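Local coordinates for 3-hexulose-6-phosphate isomerase (Methanocaldococcus jannaschii, PDB 1JEO), which catalyses the reversible isomerisation of 3-hexulose 6-phosphate to fructose 6-phosphate, a step in sugar phosphate metabolism leading to ribose 5-phosphate, at residues I54-A59 and S69-E74; K42-G47 and K82-I87. All coordinates share one frame; numbering follows the deposited sequence.

Contact 1: residues I54-A59 and S69-E74; sequences IGRCFA and SYFVGE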
loop_
_atom_site.group_PDB
_atom_site.type_symbol
_atom_site.label_atom_id
_atom_site.label_comp_id
_atom_site.label_asym_id
_atom_site.label_seq_id
_atom_site.Cartn_x
_atom_site.Cartn_y
_atom_site.Cartn_z
ATOM N N ILE A 54 4.475 -2.259 -7.570
ATOM C CA ILE A 54 3.109 -1.820 -7.271
ATOM C C ILE A 54 3.225 -0.768 -6.152
ATOM O O ILE A 54 2.523 0.249 -6.172
ATOM C CB ILE A 54 2.201 -3.053 -6.867
ATOM C CG1 ILE A 54 1.477 -3.616 -8.101
ATOM C CG2 ILE A 54 1.130 -2.680 -5.828
ATOM C CD1 ILE A 54 2.346 -4.186 -9.193
ATOM N N GLY A 55 4.169 -1.001 -5.232
ATOM C CA GLY A 55 4.431 -0.089 -4.127
ATOM C C GLY A 55 4.922 1.264 -4.606
ATOM O O GLY A 55 4.502 2.300 -4.091
ATOM N N ARG A 56 5.761 1.240 -5.641
ATOM C CA ARG A 56 6.305 2.450 -6.263
ATOM C C ARG A 56 5.193 3.265 -6.954
ATOM O O ARG A 56 5.218 4.496 -6.927
ATOM C CB ARG A 56 7.408 2.098 -7.271
ATOM C CG ARG A 56 8.749 1.727 -6.657
ATOM C CD ARG A 56 9.749 1.304 -7.723
ATOM N NE ARG A 56 11.068 0.935 -7.208
ATOM C CZ ARG A 56 11.404 -0.283 -6.781
ATOM N NH1 ARG A 56 10.517 -1.274 -6.785
ATOM N NH2 ARG A 56 12.640 -0.517 -6.362
ATOM N N CYS A 57 4.201 2.572 -7.521
ATOM C CA CYS A 57 3.063 3.226 -8.183
ATOM C C CYS A 57 2.259 4.069 -7.188
ATOM O O CYS A 57 1.808 5.170 -7.513
ATOM C CB CYS A 57 2.137 2.195 -8.827
ATOM S SG CYS A 57 2.824 1.322 -10.236
ATOM N N PHE A 58 2.145 3.556 -5.962
ATOM C CA PHE A 58 1.433 4.226 -4.875
ATOM C C PHE A 58 2.286 5.364 -4.303
ATOM O O PHE A 58 1.763 6.452 -4.036
ATOM C CB PHE A 58 1.072 3.200 -3.788
ATOM C CG PHE A 58 0.302 3.768 -2.611
ATOM C CD1 PHE A 58 0.787 3.589 -1.304
ATOM C CD2 PHE A 58 -0.923 4.439 -2.791
ATOM C CE1 PHE A 58 0.061 4.067 -0.180
ATOM C CE2 PHE A 58 -1.663 4.922 -1.678
ATOM C CZ PHE A 58 -1.168 4.735 -0.370
ATOM N N ALA A 59 3.590 5.112 -4.140
ATOM C CA ALA A 59 4.539 6.098 -3.608
ATOM C C ALA A 59 4.596 7.351 -4.479
ATOM O O ALA A 59 4.573 8.475 -3.966
ATOM C CB ALA A 59 5.928 5.486 -3.474
ATOM N N SER A 69 6.430 11.612 0.338
ATOM C CA SER A 69 6.449 10.177 0.077
ATOM C C SER A 69 7.806 9.678 -0.383
ATOM O O SER A 69 8.508 10.371 -1.125
ATOM C CB SER A 69 5.400 9.855 -0.984
ATOM O OG SER A 69 5.227 8.461 -1.137
ATOM N N TYR A 70 8.187 8.487 0.080
ATOM C CA TYR A 70 9.469 7.878 -0.279
ATOM C C TYR A 70 9.360 6.373 -0.440
ATOM O O TYR A 70 8.487 5.733 0.151
ATOM C CB TYR A 70 10.540 8.159 0.797
ATOM C CG TYR A 70 10.872 9.620 1.002
ATOM C CD1 TYR A 70 10.387 10.317 2.132
ATOM C CD2 TYR A 70 11.621 10.337 0.041
ATOM C CE1 TYR A 70 10.636 11.709 2.298
ATOM C CE2 TYR A 70 11.878 11.729 0.198
ATOM C CZ TYR A 70 11.378 12.400 1.328
ATOM O OH TYR A 70 11.615 13.745 1.484
ATOM N N PHE A 71 10.212 5.823 -1.298
ATOM C CA PHE A 71 10.279 4.379 -1.477
ATOM C C PHE A 71 11.641 3.980 -0.909
ATOM O O PHE A 71 12.666 4.540 -1.305
ATOM C CB PHE A 71 10.152 3.948 -2.944
ATOM C CG PHE A 71 9.912 2.466 -3.109
ATOM C CD1 PHE A 71 8.616 1.936 -2.965
ATOM C CD2 PHE A 71 10.987 1.579 -3.338
ATOM C CE1 PHE A 71 8.386 0.537 -3.039
ATOM C CE2 PHE A 71 10.777 0.177 -3.411
ATOM C CZ PHE A 71 9.472 -0.346 -3.261
ATOM N N VAL A 72 11.636 3.012 0.009
ATOM C CA VAL A 72 12.857 2.522 0.661
ATOM C C VAL A 72 13.759 1.810 -0.357
ATOM O O VAL A 72 13.297 0.962 -1.119
ATOM C CB VAL A 72 12.512 1.571 1.850
ATOM C CG1 VAL A 72 13.773 1.110 2.587
ATOM C CG2 VAL A 72 11.554 2.253 2.823
ATOM N N GLY A 73 15.030 2.198 -0.386
ATOM C CA GLY A 73 15.967 1.593 -1.320
ATOM C C GLY A 73 16.439 2.558 -2.388
ATOM O O GLY A 73 17.482 2.333 -3.002
ATOM N N GLU A 74 15.699 3.651 -2.577
ATOM C CA GLU A 74 16.041 4.634 -3.606
ATOM C C GLU A 74 16.946 5.776 -3.162
ATOM O O GLU A 74 17.015 6.103 -1.980
ATOM C CB GLU A 74 14.787 5.111 -4.337
ATOM C CG GLU A 74 14.091 3.933 -5.030
ATOM C CD GLU A 74 13.075 4.324 -6.069
ATOM O OE1 GLU A 74 12.749 3.465 -6.910
ATOM O OE2 GLU A 74 12.594 5.471 -6.051
HETATM O O HOH W 1 14.661 1.169 -7.406
#
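Arg56, on the helix, lies over one face of the Phe71 ring from the strand that follows it. Its CG sits above the ring centre, 3.7 Å from the centroid, a CH-pi contact almost on the ring normal. Further out the guanidinium covers the CE2 side of the ring, with Arg56 CZ 3.5 Å from Phe71 CE2 and the two planes 31° apart. Gly55 suits the tight side: a CB there would stand only about 3.2 Å from Phe71 CE1. Ala59 brings its small CB near the ring edge, and its carbonyl O accepts a hydrogen bond of 2.9 Å from Ser69 OG, which stands anti to its backbone N (chi1 -171°).

The outer side is polar and hydrated. Arg56 NE donates in the guanidinium plane to Glu74 OE1 at 3.1 Å, reaching that oxygen from above the carboxylate plane, while a water joins Arg56 NH2 to the same oxygen. An alanine in place of Arg56 would probably leave Glu74 without its cationic mate and uncover one face of Phe71. Helix 49-64 is thus joined to strand 69-71 of the beta-alpha-beta unit by apolar packing, and to the turn after it by a salt bridge, an arginine serving both through its aliphatic stem and charged tip.

Contact 2: residues K42-G47 and K82-I87; sequences KIFIFG and KDDLLI
The Phe44 ring meets the 82-87 segment with its rim: Leu85 O lies at the edge in the ring plane, and Asp84 OD2 comes within 3.4 Å of Phe44 CE1, with ring and carboxylate planes 39° apart. The 82-87 segment lies at its edge alone; Tyr80 pairs with it edge-to-face. The carboxylate of Asp84 turns to Lys42, whose chain bends at chi3, and again at chi4 (-65°), which brings NZ to 2.8 Å from Asp84 OD2, on the syn lone pair. Asp84 OD1 takes a weak hydrogen bond from Lys42 N, and a water donates to it. Glu81 gives Lys42 NZ a second carboxylate, and its backbone N donates to Asp84 OD2.

Beyond this polar end the strands run parallel. Lys42 O accepts from Leu85 N, Leu85 O from Phe44 N at 2.7 Å, Phe44 O from Ile87 N at 2.8 Å, and Ile87 O from Phe46 N. On one face of the sheet Ile43, Ile45, Leu85 and Ile87 gather, with Ile43 CG2 4.2 Å from Leu85 CD2 and Ile45 CD1 3.9 Å from Ile87 CD1; on the other, Phe44 CB meets Leu86 CD1 at 3.8 Å. Branched aliphatic residues suit strands covered by helices, here 24-39 and 49-64 on this first face. The buried ammonium is therefore matched by two carboxylates, and their nearness would be expected to favour its charged form.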
loop_
_atom_site.group_PDB
_atom_site.type_symbol
_atom_site.label_atom_id
_atom_site.label_comp_id
_atom_site.label_asym_id
_atom_site.label_seq_id
_atom_site.Cartn_x
_atom_site.Cartn_y
_atom_site.Cartn_z
ATOM N N LYS A 42 6.432 12.042 7.213
ATOM C CA LYS A 42 6.954 11.445 5.978
ATOM C C LYS A 42 6.376 10.030 5.856
ATOM O O LYS A 42 6.131 9.364 6.865
ATOM C CB LYS A 42 8.496 11.392 5.953
ATOM C CG LYS A 42 9.222 12.710 6.272
ATOM C CD LYS A 42 10.721 12.698 5.948
ATOM C CE LYS A 42 11.531 11.668 6.742
ATOM N NZ LYS A 42 11.589 11.885 8.208
ATOM N N ILE A 43 6.105 9.598 4.624
ATOM C CA ILE A 43 5.537 8.270 4.362
ATOM C C ILE A 43 6.532 7.410 3.581
ATOM O O ILE A 43 7.037 7.822 2.537
ATOM C CB ILE A 43 4.183 8.371 3.588
ATOM C CG1 ILE A 43 3.205 9.267 4.359
ATOM C CG2 ILE A 43 3.544 6.978 3.430
ATOM C CD1 ILE A 43 2.203 9.966 3.506
ATOM N N PHE A 44 6.805 6.216 4.106
ATOM C CA PHE A 44 7.746 5.276 3.495
ATOM C C PHE A 44 7.054 4.016 2.998
ATOM O O PHE A 44 6.267 3.407 3.717
ATOM C CB PHE A 44 8.840 4.882 4.495
ATOM C CG PHE A 44 9.777 5.999 4.851
ATOM C CD1 PHE A 44 9.386 7.011 5.753
ATOM C CD2 PHE A 44 11.072 6.035 4.310
ATOM C CE1 PHE A 44 10.279 8.044 6.115
ATOM C CE2 PHE A 44 11.978 7.065 4.664
ATOM C CZ PHE A 44 11.578 8.072 5.569
ATOM N N ILE A 45 7.335 3.644 1.752
ATOM C CA ILE A 45 6.748 2.448 1.152
ATOM C C ILE A 45 7.867 1.465 0.792
ATOM O O ILE A 45 8.936 1.876 0.342
ATOM C CB ILE A 45 5.953 2.763 -0.169
ATOM C CG1 ILE A 45 5.119 4.052 -0.067
ATOM C CG2 ILE A 45 5.093 1.558 -0.585
ATOM C CD1 ILE A 45 3.962 4.039 0.884
ATOM N N PHE A 46 7.609 0.171 0.993
ATOM C CA PHE A 46 8.567 -0.881 0.647
ATOM C C PHE A 46 7.877 -2.183 0.250
ATOM O O PHE A 46 6.806 -2.531 0.756
ATOM C CB PHE A 46 9.585 -1.152 1.776
ATOM C CG PHE A 46 10.720 -2.084 1.373
ATOM C CD1 PHE A 46 11.620 -1.728 0.339
ATOM C CD2 PHE A 46 10.871 -3.338 1.996
ATOM C CE1 PHE A 46 12.660 -2.607 -0.074
ATOM C CE2 PHE A 46 11.908 -4.233 1.595
ATOM C CZ PHE A 46 12.803 -3.861 0.556
ATOM N N GLY A 47 8.568 -2.906 -0.625
ATOM C CA GLY A 47 8.130 -4.189 -1.124
ATOM C C GLY A 47 9.246 -4.712 -2.007
ATOM O O GLY A 47 10.070 -3.934 -2.502
ATOM N N LYS A 82 10.429 9.204 14.260
ATOM C CA LYS A 82 9.290 8.858 15.129
ATOM C C LYS A 82 7.872 9.232 14.679
ATOM O O LYS A 82 6.922 8.518 14.995
ATOM C CB LYS A 82 9.541 9.337 16.571
ATOM C CG LYS A 82 9.717 10.843 16.749
ATOM C CD LYS A 82 9.911 11.205 18.219
ATOM C CE LYS A 82 9.955 12.714 18.434
ATOM N NZ LYS A 82 8.650 13.381 18.132
ATOM N N ASP A 83 7.745 10.311 13.910
ATOM C CA ASP A 83 6.442 10.773 13.427
ATOM C C ASP A 83 6.118 10.295 12.009
ATOM O O ASP A 83 5.160 10.771 11.389
ATOM C CB ASP A 83 6.363 12.306 13.502
ATOM C CG ASP A 83 6.412 12.831 14.930
ATOM O OD1 ASP A 83 7.237 13.727 15.201
ATOM O OD2 ASP A 83 5.627 12.348 15.777
ATOM N N ASP A 84 6.896 9.328 11.521
ATOM C CA ASP A 84 6.714 8.784 10.173
ATOM C C ASP A 84 5.854 7.524 10.098
ATOM O O ASP A 84 5.511 6.920 11.119
ATOM C CB ASP A 84 8.074 8.535 9.502
ATOM C CG ASP A 84 8.893 9.806 9.321
ATOM O OD1 ASP A 84 8.324 10.917 9.347
ATOM O OD2 ASP A 84 10.120 9.694 9.134
ATOM N N LEU A 85 5.520 7.136 8.869
ATOM C CA LEU A 85 4.699 5.962 8.593
ATOM C C LEU A 85 5.371 5.036 7.577
ATOM O O LEU A 85 5.938 5.501 6.594
ATOM C CB LEU A 85 3.331 6.408 8.052
ATOM C CG LEU A 85 2.342 5.374 7.506
ATOM C CD1 LEU A 85 1.819 4.479 8.609
ATOM C CD2 LEU A 85 1.214 6.081 6.813
ATOM N N LEU A 86 5.316 3.734 7.845
ATOM C CA LEU A 86 5.866 2.726 6.941
ATOM C C LEU A 86 4.743 1.803 6.469
ATOM O O LEU A 86 3.967 1.285 7.278
ATOM C CB LEU A 86 6.975 1.899 7.616
ATOM C CG LEU A 86 7.583 0.740 6.809
ATOM C CD1 LEU A 86 8.413 1.234 5.624
ATOM C CD2 LEU A 86 8.427 -0.132 7.709
ATOM N N ILE A 87 4.639 1.644 5.154
ATOM C CA ILE A 87 3.636 0.772 4.548
ATOM C C ILE A 87 4.401 -0.345 3.827
ATOM O O ILE A 87 5.257 -0.084 2.975
ATOM C CB ILE A 87 2.694 1.548 3.569
ATOM C CG1 ILE A 87 1.878 2.597 4.342
ATOM C CG2 ILE A 87 1.745 0.582 2.836
ATOM C CD1 ILE A 87 1.136 3.611 3.487
HETATM O O HOH W 2 9.804 13.096 10.710
#

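How the contacts relate
Both contacts involve the same parallel sheet of the SIS domain and meet at its strand 43-46, which has strand 69-71 on one side and 85-89 on the other. Contact 2 is core: two adjacent strands, bonded through their backbones and buried under helices. Contact 1 is only partly buried, joining helix 49-64 to the outermost strand 69-71 through side chains almost alone. Ile45 ties them together: its N probably bonds Tyr70 O, and its side chain packs on Ala59 and Phe71. Each has a salt bridge, but the one between Lys42 and Asp84 lies among buried residues, whereas that of contact 1 ends on an exposed glutamate.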